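Local coordinates for SusD superfamily protein (PDB 3OTN), which probably binds carbohydrate or another nutrient at the bacterial outer membrane, at residues Glu228-Phe232 against Lys246-Ile250; Val357-Asp362 against Asp417-Lys423; Lys191-Ala195 against Arg219-Val223. All coordinates share one frame; numbering follows the deposited sequence.

Interaction 1 (Glu228-Phe232 against Lys246-Ile250); sequences EYTLF and KGEFI
Two donors grip Glu-248 OE2. The backbone N of Phe-232 donates to its anti lone pair at 3.0 Å, with an N-H...O angle of 161°, and Arg-392 forms a salt bridge to the same oxygen. The other oxygen, OE1, is held by Thr-361 and Arg-359. Glu-248 sits in a type II' beta turn, Lys-246 to Phe-249, which leads into strand 249-253 of the SusD-family fold. The loop 228-232 runs across this turn. A weak hydrogen bond from Thr-230 N to Gly-247 O, 3.4 Å, joins the two backbones.

Phe-232 lies beside the turn. Glu-248 CG sits over one face of its ring, a CH-pi contact 3.9 Å from the centroid. The ring edge meets the face of Phe-249 in a T-shaped pair, with centroids 5.1 Å apart and planes at 66°. Gly-247 has positive phi, and a CB there would clash with Phe-232 CE1. With an alanine in place of Phe-232, the face of Phe-249 would probably lose its edge-on partner and a gap would open beside Glu-248 CG.

At the other end, Tyr-229 CG is anti to the carbonyl carbon (chi1 -54°), which brings the ring across Ile-250. Ile-250 CG1 lies over one ring face, 3.8 Å from the centroid; Glu-228 CB lies over the opposite face. Tyr-229 OH meets a water at 2.8 Å.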
loop_
_atom_site.group_PDB
_atom_site.type_symbol
_atom_site.label_atom_id
_atom_site.label_comp_id
_atom_site.label_asym_id
_atom_site.label_seq_id
_atom_site.Cartn_x
_atom_site.Cartn_y
_atom_site.Cartn_z
ATOM N N GLU A 228 -4.846 5.170 20.683
ATOM C CA GLU A 228 -4.037 6.203 20.054
ATOM C C GLU A 228 -4.515 6.551 18.650
ATOM O O GLU A 228 -3.940 7.439 18.039
ATOM C CB GLU A 228 -2.617 5.696 19.894
ATOM C CG GLU A 228 -1.986 5.259 21.196
ATOM C CD GLU A 228 -1.151 6.312 21.854
ATOM O OE1 GLU A 228 -1.247 7.491 21.471
ATOM O OE2 GLU A 228 -0.393 5.934 22.768
ATOM N N TYR A 229 -5.470 5.783 18.109
ATOM C CA TYR A 229 -6.005 6.002 16.754
ATOM C C TYR A 229 -7.529 5.942 16.847
ATOM O O TYR A 229 -8.088 5.224 17.687
ATOM C CB TYR A 229 -5.488 4.953 15.752
ATOM C CG TYR A 229 -3.970 4.858 15.728
ATOM C CD1 TYR A 229 -3.219 5.798 15.057
ATOM C CD2 TYR A 229 -3.294 3.886 16.471
ATOM C CE1 TYR A 229 -1.823 5.777 15.072
ATOM C CE2 TYR A 229 -1.894 3.831 16.485
ATOM C CZ TYR A 229 -1.166 4.780 15.785
ATOM O OH TYR A 229 0.200 4.746 15.760
ATOM N N THR A 230 -8.181 6.686 15.964
ATOM C CA THR A 230 -9.635 6.771 15.904
ATOM C C THR A 230 -10.035 6.729 14.446
ATOM O O THR A 230 -9.264 7.143 13.580
ATOM C CB THR A 230 -10.162 8.098 16.518
ATOM O OG1 THR A 230 -9.425 9.186 15.954
ATOM C CG2 THR A 230 -9.978 8.125 18.017
ATOM N N LEU A 231 -11.211 6.183 14.177
ATOM C CA LEU A 231 -11.756 6.145 12.826
ATOM C C LEU A 231 -12.188 7.565 12.395
ATOM O O LEU A 231 -12.742 8.322 13.186
ATOM C CB LEU A 231 -12.952 5.197 12.765
ATOM C CG LEU A 231 -12.674 3.694 12.782
ATOM C CD1 LEU A 231 -14.021 2.917 12.820
ATOM C CD2 LEU A 231 -11.833 3.258 11.596
ATOM N N PHE A 232 -11.924 7.918 11.145
ATOM C CA PHE A 232 -12.477 9.145 10.563
ATOM C C PHE A 232 -13.981 8.972 10.433
ATOM O O PHE A 232 -14.466 7.878 10.158
ATOM C CB PHE A 232 -11.911 9.399 9.142
ATOM C CG PHE A 232 -10.449 9.720 9.122
ATOM C CD1 PHE A 232 -9.926 10.690 9.962
ATOM C CD2 PHE A 232 -9.607 9.086 8.217
ATOM C CE1 PHE A 232 -8.553 11.009 9.934
ATOM C CE2 PHE A 232 -8.230 9.404 8.186
ATOM C CZ PHE A 232 -7.721 10.347 9.046
ATOM N N LYS A 246 -2.284 11.864 11.496
ATOM C CA LYS A 246 -3.230 11.950 12.608
ATOM C C LYS A 246 -4.431 11.077 12.305
ATOM O O LYS A 246 -4.614 10.599 11.183
ATOM C CB LYS A 246 -3.817 13.365 12.783
ATOM C CG LYS A 246 -2.945 14.564 12.599
ATOM C CD LYS A 246 -3.529 15.824 13.267
ATOM C CE LYS A 246 -4.952 16.161 12.859
ATOM N NZ LYS A 246 -5.455 17.355 13.606
ATOM N N GLY A 247 -5.299 10.950 13.292
ATOM C CA GLY A 247 -6.603 10.300 13.099
ATOM C C GLY A 247 -6.384 8.815 12.899
ATOM O O GLY A 247 -5.924 8.136 13.806
ATOM N N GLU A 248 -6.620 8.330 11.686
ATOM C CA GLU A 248 -6.382 6.920 11.362
ATOM C C GLU A 248 -4.945 6.609 10.986
ATOM O O GLU A 248 -4.523 5.437 11.043
ATOM C CB GLU A 248 -7.253 6.485 10.201
ATOM C CG GLU A 248 -8.738 6.416 10.499
ATOM C CD GLU A 248 -9.523 5.615 9.471
ATOM O OE1 GLU A 248 -8.921 4.703 8.811
ATOM O OE2 GLU A 248 -10.751 5.894 9.338
ATOM N N PHE A 249 -4.195 7.616 10.568
ATOM C CA PHE A 249 -2.934 7.344 9.891
ATOM C C PHE A 249 -1.853 6.883 10.868
ATOM O O PHE A 249 -1.548 7.557 11.851
ATOM C CB PHE A 249 -2.461 8.513 9.056
ATOM C CG PHE A 249 -3.464 8.970 8.006
ATOM C CD1 PHE A 249 -4.064 8.064 7.140
ATOM C CD2 PHE A 249 -3.825 10.314 7.928
ATOM C CE1 PHE A 249 -4.986 8.495 6.176
ATOM C CE2 PHE A 249 -4.715 10.757 6.984
ATOM C CZ PHE A 249 -5.307 9.854 6.096
ATOM N N ILE A 250 -1.264 5.735 10.547
ATOM C CA ILE A 250 -0.259 5.055 11.396
ATOM C C ILE A 250 1.128 5.210 10.783
ATOM O O ILE A 250 2.084 5.616 11.474
ATOM C CB ILE A 250 -0.626 3.546 11.578
ATOM C CG1 ILE A 250 -1.965 3.414 12.297
ATOM C CG2 ILE A 250 0.447 2.805 12.422
ATOM C CD1 ILE A 250 -2.541 2.006 12.243
HETATM O O HOH W 1 1.654 6.727 14.522
#

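Interaction 2 (Val357-Asp362 against Asp417-Lys423); sequences VYRYTD and DLCYENK. With EDO (1,2-ethanediol), chain S.
Arg-359 meets Glu-421 side-on with two nitrogens. In this salt bridge Arg-359 NE donates to Glu-421 OE1 and Arg-359 NH2 to Glu-421 OE2, each at 2.8 Å and nearly straight. The guanidinium and carboxylate planes are 25° apart, close to coplanar. Leu-418 CD2 lies over one guanidinium face, 3.6 Å from Arg-359 NH2. A water accepts from Arg-359 NH2 and donates to Asp-417 OD2.

The second ionic group is Lys-423. Its NZ donates to Val-357 O at 2.6 Å and to Asp-362 OD2 at 2.8 Å, the latter as a salt bridge. The lysine chain bends at chi2 (-62°), which turns NZ toward both oxygens. Asp-362 and Lys-423 approach from opposite directions.

Further partners position these groups. Lys-338 also bridges Glu-421 OE2, and Arg-414 holds Asp-362 OD1. Arg-301 and Arg-392 hold Asp-417. Most of these charges are buried, and the opposite signs probably balance.

Val-357 and Tyr-358 form a classic beta bulge opposite Tyr-251 of strand 249-253. The contact thus joins strand 358-359 and the start of helix 360-375 to helix 403-418 and the turn and loop that follow it. Helices 108-133 and 187-202 pack against Tyr-358.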
loop_
_atom_site.group_PDB
_atom_site.type_symbol
_atom_site.label_atom_id
_atom_site.label_comp_id
_atom_site.label_asym_id
_atom_site.label_seq_id
_atom_site.Cartn_x
_atom_site.Cartn_y
_atom_site.Cartn_z
ATOM N N VAL A 357 0.636 4.142 4.100
ATOM C CA VAL A 357 1.123 2.760 4.096
ATOM C C VAL A 357 0.227 1.916 5.033
ATOM O O VAL A 357 -0.212 0.836 4.649
ATOM C CB VAL A 357 2.624 2.686 4.523
ATOM C CG1 VAL A 357 3.091 1.247 4.681
ATOM C CG2 VAL A 357 3.483 3.429 3.518
ATOM N N TYR A 358 -0.017 2.393 6.251
ATOM C CA TYR A 358 -1.027 1.776 7.158
ATOM C C TYR A 358 -1.911 2.842 7.768
ATOM O O TYR A 358 -1.411 3.855 8.258
ATOM C CB TYR A 358 -0.394 0.949 8.300
ATOM C CG TYR A 358 0.163 -0.348 7.801
ATOM C CD1 TYR A 358 -0.677 -1.368 7.409
ATOM C CD2 TYR A 358 1.530 -0.535 7.661
ATOM C CE1 TYR A 358 -0.180 -2.549 6.881
ATOM C CE2 TYR A 358 2.034 -1.712 7.137
ATOM C CZ TYR A 358 1.165 -2.712 6.760
ATOM O OH TYR A 358 1.638 -3.854 6.222
ATOM N N ARG A 359 -3.213 2.601 7.761
ATOM C CA ARG A 359 -4.176 3.407 8.493
ATOM C C ARG A 359 -5.068 2.492 9.342
ATOM O O ARG A 359 -5.116 1.298 9.151
ATOM C CB ARG A 359 -4.989 4.302 7.564
ATOM C CG ARG A 359 -5.973 3.606 6.621
ATOM C CD ARG A 359 -6.634 4.664 5.800
ATOM N NE ARG A 359 -7.590 4.193 4.777
ATOM C CZ ARG A 359 -8.920 4.282 4.850
ATOM N NH1 ARG A 359 -9.519 4.763 5.940
ATOM N NH2 ARG A 359 -9.679 3.916 3.797
ATOM N N TYR A 360 -5.714 3.070 10.329
ATOM C CA TYR A 360 -6.481 2.304 11.315
ATOM C C TYR A 360 -7.580 1.441 10.733
ATOM O O TYR A 360 -7.795 0.307 11.214
ATOM C CB TYR A 360 -7.060 3.282 12.329
ATOM C CG TYR A 360 -7.608 2.718 13.613
ATOM C CD1 TYR A 360 -6.885 1.816 14.369
ATOM C CD2 TYR A 360 -8.795 3.205 14.129
ATOM C CE1 TYR A 360 -7.365 1.377 15.580
ATOM C CE2 TYR A 360 -9.284 2.774 15.337
ATOM C CZ TYR A 360 -8.567 1.868 16.056
ATOM O OH TYR A 360 -9.057 1.432 17.239
ATOM N N THR A 361 -8.272 1.922 9.701
ATOM C CA THR A 361 -9.334 1.074 9.074
ATOM C C THR A 361 -8.808 -0.293 8.609
ATOM O O THR A 361 -9.439 -1.325 8.862
ATOM C CB THR A 361 -10.092 1.782 7.934
ATOM O OG1 THR A 361 -10.799 2.904 8.458
ATOM C CG2 THR A 361 -11.111 0.828 7.246
ATOM N N ASP A 362 -7.635 -0.292 7.977
ATOM C CA ASP A 362 -6.952 -1.504 7.513
ATOM C C ASP A 362 -6.640 -2.405 8.707
ATOM O O ASP A 362 -6.914 -3.592 8.674
ATOM C CB ASP A 362 -5.652 -1.091 6.812
ATOM C CG ASP A 362 -4.939 -2.229 6.054
ATOM O OD1 ASP A 362 -5.381 -3.418 6.007
ATOM O OD2 ASP A 362 -3.881 -1.877 5.459
ATOM N N ASP A 417 -13.780 -0.265 1.100
ATOM C CA ASP A 417 -13.252 0.831 1.915
ATOM C C ASP A 417 -11.808 1.178 1.593
ATOM O O ASP A 417 -11.424 2.360 1.640
ATOM C CB ASP A 417 -13.373 0.529 3.418
ATOM C CG ASP A 417 -13.892 1.710 4.207
ATOM O OD1 ASP A 417 -15.011 2.133 3.861
ATOM O OD2 ASP A 417 -13.192 2.220 5.128
ATOM N N LEU A 418 -11.006 0.157 1.284
ATOM C CA LEU A 418 -9.588 0.362 0.984
ATOM C C LEU A 418 -9.216 0.394 -0.513
ATOM O O LEU A 418 -8.040 0.299 -0.864
ATOM C CB LEU A 418 -8.759 -0.701 1.713
ATOM C CG LEU A 418 -9.131 -0.892 3.200
ATOM C CD1 LEU A 418 -8.303 -2.029 3.795
ATOM C CD2 LEU A 418 -8.902 0.419 3.962
ATOM N N CYS A 419 -10.190 0.521 -1.406
ATOM C CA CYS A 419 -9.879 0.478 -2.824
ATOM C C CYS A 419 -8.881 1.551 -3.247
ATOM O O CYS A 419 -8.962 2.684 -2.788
ATOM C CB CYS A 419 -11.142 0.622 -3.679
ATOM S SG CYS A 419 -12.203 2.068 -3.276
ATOM N N TYR A 420 -7.977 1.159 -4.149
ATOM C CA TYR A 420 -6.998 2.025 -4.774
ATOM C C TYR A 420 -5.958 2.550 -3.808
ATOM O O TYR A 420 -5.331 3.575 -4.091
ATOM C CB TYR A 420 -7.682 3.150 -5.575
ATOM C CG TYR A 420 -8.747 2.558 -6.516
ATOM C CD1 TYR A 420 -8.384 1.657 -7.510
ATOM C CD2 TYR A 420 -10.087 2.851 -6.363
ATOM C CE1 TYR A 420 -9.338 1.080 -8.350
ATOM C CE2 TYR A 420 -11.061 2.265 -7.197
ATOM C CZ TYR A 420 -10.666 1.381 -8.185
ATOM O OH TYR A 420 -11.589 0.793 -9.038
ATOM N N GLU A 421 -5.779 1.840 -2.686
ATOM C CA GLU A 421 -4.779 2.175 -1.645
ATOM C C GLU A 421 -3.637 1.169 -1.588
ATOM O O GLU A 421 -2.920 1.093 -0.582
ATOM C CB GLU A 421 -5.463 2.240 -0.264
ATOM C CG GLU A 421 -6.450 3.364 -0.070
ATOM C CD GLU A 421 -7.143 3.343 1.331
ATOM O OE1 GLU A 421 -6.459 3.211 2.355
ATOM O OE2 GLU A 421 -8.377 3.457 1.385
ATOM N N ASN A 422 -3.446 0.404 -2.666
ATOM C CA ASN A 422 -2.362 -0.569 -2.777
ATOM C C ASN A 422 -2.482 -1.704 -1.764
ATOM O O ASN A 422 -1.472 -2.186 -1.226
ATOM C CB ASN A 422 -0.960 0.139 -2.694
ATOM C CG ASN A 422 -0.470 0.742 -4.042
ATOM O OD1 ASN A 422 0.683 1.158 -4.128
ATOM N ND2 ASN A 422 -1.341 0.839 -5.057
ATOM N N LYS A 423 -3.711 -2.127 -1.468
ATOM C CA LYS A 423 -3.964 -3.264 -0.537
ATOM C C LYS A 423 -4.597 -4.472 -1.194
ATOM O O LYS A 423 -4.362 -5.611 -0.770
ATOM C CB LYS A 423 -4.915 -2.828 0.604
ATOM C CG LYS A 423 -4.431 -1.673 1.440
ATOM C CD LYS A 423 -3.149 -1.998 2.167
ATOM C CE LYS A 423 -2.606 -0.755 2.885
ATOM N NZ LYS A 423 -1.667 -1.193 3.912
HETATM C C1 EDO S . -13.084 -0.618 18.003
HETATM O O1 EDO S . -14.414 -1.111 18.197
HETATM C C2 EDO S . -13.091 0.473 16.941
HETATM O O2 EDO S . -12.065 1.430 17.237
HETATM O O HOH W 2 -12.354 4.769 4.593
#

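Interaction 3 (Lys191-Ala195 against Arg219-Val223); sequences KALLA and RSLEV
Lys-191 carries the close part of this contact. Its CB lies 3.5 Å from Val-223 CG2, and its carbonyl O is 3.5 Å from Arg-219 CB. The backbones are also close here, with Lys-191 CA and Arg-219 CA 5.1 Å apart. Ala-195, one turn further on, packs its CB 4.1 Å from Arg-219 CB and from Ser-220 CB. The small alanine and serine side chains suit this spacing. Val-223 points CG2 at Lys-191 because that branch is anti to its own carbonyl carbon, while CG1, anti to the backbone N (chi1 178°), packs on Tyr-229. Leu-194 belongs to the buried packing too. Its CD2 lies 3.6 Å from Arg-219 NE, on the slant to the guanidinium.

The contact is more open at Glu-222, which is partly exposed. Glu-222 OE1 meets Lys-191 NZ in a salt bridge whose modelled length, 2.5 Å, is doubtful. The lysine reaches it through a bend at chi2 (-66°), and the two side chains cross at a slant. Lys-191 NZ has a second partner in Glu-172 of helix 156-172, which also bridges Arg-219 NE. The shared carboxylate probably offsets the like charges of lysine and arginine. Glu-215 holds Arg-219 NH1.

The axes of the two short segments approach to 8.4 Å and run antiparallel at 153°. Helices 187-202 and 210-225 form an antiparallel helical hairpin. This is consistent with the TPR-like helical scaffold of SusD-family proteins.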
loop_
_atom_site.group_PDB
_atom_site.type_symbol
_atom_site.label_atom_id
_atom_site.label_comp_id
_atom_site.label_asym_id
_atom_site.label_seq_id
_atom_site.Cartn_x
_atom_site.Cartn_y
_atom_site.Cartn_z
ATOM N N LYS A 191 3.328 -2.680 15.051
ATOM C CA LYS A 191 2.230 -3.645 15.289
ATOM C C LYS A 191 1.363 -3.815 14.054
ATOM O O LYS A 191 0.943 -4.916 13.775
ATOM C CB LYS A 191 1.309 -3.257 16.462
ATOM C CG LYS A 191 1.957 -3.025 17.776
ATOM C CD LYS A 191 2.552 -4.226 18.354
ATOM C CE LYS A 191 3.013 -3.966 19.840
ATOM N NZ LYS A 191 3.417 -5.263 20.368
ATOM N N ALA A 192 1.114 -2.738 13.311
ATOM C CA ALA A 192 0.317 -2.812 12.063
ATOM C C ALA A 192 1.030 -3.667 11.010
ATOM O O ALA A 192 0.425 -4.537 10.382
ATOM C CB ALA A 192 0.031 -1.411 11.517
ATOM N N LEU A 193 2.322 -3.423 10.822
ATOM C CA LEU A 193 3.109 -4.198 9.894
ATOM C C LEU A 193 3.204 -5.648 10.312
ATOM O O LEU A 193 3.021 -6.533 9.469
ATOM C CB LEU A 193 4.523 -3.636 9.736
ATOM C CG LEU A 193 5.445 -4.392 8.765
ATOM C CD1 LEU A 193 4.774 -4.597 7.386
ATOM C CD2 LEU A 193 6.775 -3.658 8.640
ATOM N N LEU A 194 3.480 -5.896 11.599
ATOM C CA LEU A 194 3.630 -7.266 12.083
ATOM C C LEU A 194 2.275 -8.014 12.026
ATOM O O LEU A 194 2.245 -9.208 11.705
ATOM C CB LEU A 194 4.292 -7.323 13.470
ATOM C CG LEU A 194 4.604 -8.707 14.050
ATOM C CD1 LEU A 194 5.363 -9.588 13.061
ATOM C CD2 LEU A 194 5.379 -8.593 15.361
ATOM N N ALA A 195 1.156 -7.319 12.253
ATOM C CA ALA A 195 -0.162 -7.943 12.025
ATOM C C ALA A 195 -0.294 -8.452 10.567
ATOM O O ALA A 195 -0.727 -9.570 10.303
ATOM C CB ALA A 195 -1.307 -6.972 12.359
ATOM N N ARG A 219 -1.504 -8.479 17.591
ATOM C CA ARG A 219 -0.915 -7.185 17.261
ATOM C C ARG A 219 -1.932 -6.125 16.903
ATOM O O ARG A 219 -1.835 -5.013 17.378
ATOM C CB ARG A 219 0.136 -7.284 16.156
ATOM C CG ARG A 219 1.528 -7.653 16.656
ATOM C CD ARG A 219 1.566 -8.920 17.380
ATOM N NE ARG A 219 2.882 -9.276 17.874
ATOM C CZ ARG A 219 3.256 -10.523 18.159
ATOM N NH1 ARG A 219 2.420 -11.547 17.998
ATOM N NH2 ARG A 219 4.470 -10.746 18.633
ATOM N N SER A 220 -2.872 -6.464 16.035
ATOM C CA SER A 220 -3.926 -5.515 15.663
ATOM C C SER A 220 -4.792 -5.142 16.875
ATOM O O SER A 220 -5.202 -3.971 17.000
ATOM C CB SER A 220 -4.740 -6.041 14.468
ATOM O OG SER A 220 -5.144 -7.375 14.696
ATOM N N LEU A 221 -5.057 -6.117 17.766
ATOM C CA LEU A 221 -5.813 -5.857 18.993
ATOM C C LEU A 221 -5.070 -4.876 19.897
ATOM O O LEU A 221 -5.702 -3.988 20.477
ATOM C CB LEU A 221 -6.108 -7.129 19.783
ATOM C CG LEU A 221 -7.122 -6.998 20.928
ATOM C CD1 LEU A 221 -8.433 -6.446 20.440
ATOM C CD2 LEU A 221 -7.347 -8.368 21.561
ATOM N N GLU A 222 -3.740 -5.010 19.984
ATOM C CA GLU A 222 -2.917 -4.055 20.752
ATOM C C GLU A 222 -3.118 -2.631 20.228
ATOM O O GLU A 222 -3.272 -1.691 21.027
ATOM C CB GLU A 222 -1.422 -4.461 20.779
ATOM C CG GLU A 222 -1.120 -5.634 21.763
ATOM C CD GLU A 222 0.258 -6.329 21.579
ATOM O OE1 GLU A 222 1.054 -5.938 20.725
ATOM O OE2 GLU A 222 0.552 -7.305 22.308
ATOM N N VAL A 223 -3.148 -2.467 18.896
ATOM C CA VAL A 223 -3.365 -1.141 18.304
ATOM C C VAL A 223 -4.747 -0.580 18.691
ATOM O O VAL A 223 -4.870 0.598 19.011
ATOM C CB VAL A 223 -3.190 -1.140 16.748
ATOM C CG1 VAL A 223 -3.479 0.262 16.154
ATOM C CG2 VAL A 223 -1.765 -1.571 16.359
#

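Overall arrangement
Interaction 2 lies nearest the centre of the chain and is a largely buried network of charges. Interaction 3 is also buried but farther out, and joins two helices through small apolar contacts with a salt bridge to a partly exposed glutamate. Interaction 1 is only partly buried and mixes aromatic packing with a carboxylate that takes a backbone N-H. Interactions 1 and 2 reach the same sheet, through neighbouring strands 249-253 and 358-359. Glu-248 of interaction 1 reaches into interaction 2. Interaction 3 touches both: Val-223 carries it to interaction 1, and Ala-192 and Leu-193 pack on Tyr-358. Together they join helices 187-202 and 210-225 to the small sheet and to helix 360-375.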